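Local structure of citrate synthase (Metallosphaera sedula, 6ABW) at residues His53-Phe56 against Glu57-Val60. The protein probably catalyses the condensation of oxaloacetate with acetyl-CoA and water to give citrate and CoA, a step of the tricarboxylic acid cycle. Residues are numbered along the deposited sequence; the frame is centred on the assembly and turned at random.
Sequences HTSF and EEVV
Ser55 stands at the N-cap and Phe56 opens helix 56-65, whose first turn closes as Ser55 O accepts from Val59 N at 3.0 Å and Phe56 O accepts from Val60 N at 2.8 Å. Ser55 OG, held between its own backbone N and carbonyl carbon (chi1 62°), leans over the helix start and takes a long, weak but fairly straight bond from Glu58 N (3.3 Å, 165° at the hydrogen). The carboxylate of Glu58 returns along the chain, with CG beside its own backbone N, and brings OE2 to 3.0 Å from Ser55 OG and 3.6 Å from Thr54 CB. This is serine N-capping at the turn between helices 47-53 and 56-65 in a largely helical citrate synthase fold. Glu58 OE1 meanwhile accepts from a water that also donates to His53 O, and forms a salt bridge with Arg389 NH1 of the second subunit, linking this helix start to the neighbouring chain. A glutamine in place of Glu58 would probably deprive that arginine of this negative partner across the subunit boundary. Farther along, Val60 CG2 lies over one face of the Phe56 ring, 3.9 Å from its centroid and displaced toward the rim, a CH-pi contact; with CG anti to the backbone N (chi1 -175°), the ring is carried to the side where Val60 CG2 lies. Leu352 of helix 342-365 packs against both of these side chains.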
loop_
_atom_site.group_PDB
_atom_site.type_symbol
_atom_site.label_atom_id
_atom_site.label_comp_id
_atom_site.label_asym_id
_atom_site.label_seq_id
_atom_site.Cartn_x
_atom_site.Cartn_y
_atom_site.Cartn_z
ATOM N N HIS A 53 -24.254 1.446 24.784
ATOM C CA HIS A 53 -23.766 1.948 26.063
ATOM C C HIS A 53 -22.400 2.642 26.010
ATOM O O HIS A 53 -21.951 3.172 27.048
ATOM C CB HIS A 53 -23.712 0.813 27.060
ATOM C CG HIS A 53 -25.039 0.188 27.327
ATOM N ND1 HIS A 53 -25.289 -1.153 27.111
ATOM C CD2 HIS A 53 -26.174 0.703 27.863
ATOM C CE1 HIS A 53 -26.541 -1.425 27.468
ATOM N NE2 HIS A 53 -27.096 -0.317 27.934
ATOM N N THR A 54 -21.700 2.646 24.849
ATOM C CA THR A 54 -20.401 3.324 24.791
ATOM C C THR A 54 -20.404 4.374 23.680
ATOM O O THR A 54 -21.359 5.073 23.503
ATOM C CB THR A 54 -19.182 2.375 24.787
ATOM O OG1 THR A 54 -19.030 1.790 23.510
ATOM C CG2 THR A 54 -19.326 1.262 25.850
ATOM N N SER A 55 -19.284 4.567 23.035
ATOM C CA SER A 55 -19.101 5.628 22.037
ATOM C C SER A 55 -17.871 5.200 21.236
ATOM O O SER A 55 -17.104 4.322 21.639
ATOM C CB SER A 55 -18.809 6.973 22.663
ATOM O OG SER A 55 -17.599 6.930 23.396
ATOM N N PHE A 56 -17.685 5.806 20.093
ATOM C CA PHE A 56 -16.535 5.455 19.279
ATOM C C PHE A 56 -15.223 5.710 20.032
ATOM O O PHE A 56 -14.328 4.876 20.009
ATOM C CB PHE A 56 -16.565 6.205 17.949
ATOM C CG PHE A 56 -15.451 5.783 16.995
ATOM C CD1 PHE A 56 -15.326 4.479 16.617
ATOM C CD2 PHE A 56 -14.552 6.720 16.481
ATOM C CE1 PHE A 56 -14.366 4.092 15.711
ATOM C CE2 PHE A 56 -13.583 6.339 15.609
ATOM C CZ PHE A 56 -13.465 4.995 15.226
ATOM N N GLU A 57 -15.113 6.849 20.731
ATOM C CA GLU A 57 -13.870 7.132 21.510
ATOM C C GLU A 57 -13.548 6.040 22.508
ATOM O O GLU A 57 -12.419 5.596 22.648
ATOM C CB GLU A 57 -13.974 8.455 22.266
ATOM C CG GLU A 57 -14.069 9.666 21.338
ATOM C CD GLU A 57 -15.488 10.197 21.049
ATOM O OE1 GLU A 57 -16.423 9.386 20.838
ATOM O OE2 GLU A 57 -15.662 11.433 20.916
ATOM N N GLU A 58 -14.585 5.549 23.176
ATOM C CA GLU A 58 -14.414 4.427 24.075
ATOM C C GLU A 58 -13.997 3.148 23.413
ATOM O O GLU A 58 -13.182 2.442 23.932
ATOM C CB GLU A 58 -15.679 4.221 24.955
ATOM C CG GLU A 58 -15.895 5.335 25.985
ATOM C CD GLU A 58 -17.290 5.274 26.660
ATOM O OE1 GLU A 58 -17.361 4.799 27.836
ATOM O OE2 GLU A 58 -18.330 5.603 26.005
ATOM N N VAL A 59 -14.520 2.882 22.216
ATOM C CA VAL A 59 -14.120 1.734 21.483
ATOM C C VAL A 59 -12.683 1.883 20.892
ATOM O O VAL A 59 -11.950 0.916 20.830
ATOM C CB VAL A 59 -15.197 1.383 20.380
ATOM C CG1 VAL A 59 -14.679 0.323 19.442
ATOM C CG2 VAL A 59 -16.491 0.921 20.998
ATOM N N VAL A 60 -12.292 3.095 20.520
ATOM C CA VAL A 60 -10.895 3.338 20.157
ATOM C C VAL A 60 -9.963 2.915 21.309
ATOM O O VAL A 60 -9.031 2.169 21.139
ATOM C CB VAL A 60 -10.699 4.814 19.851
ATOM C CG1 VAL A 60 -9.227 5.129 19.677
ATOM C CG2 VAL A 60 -11.434 5.200 18.552
HETATM O O HOH W 1 -19.825 4.376 28.273
#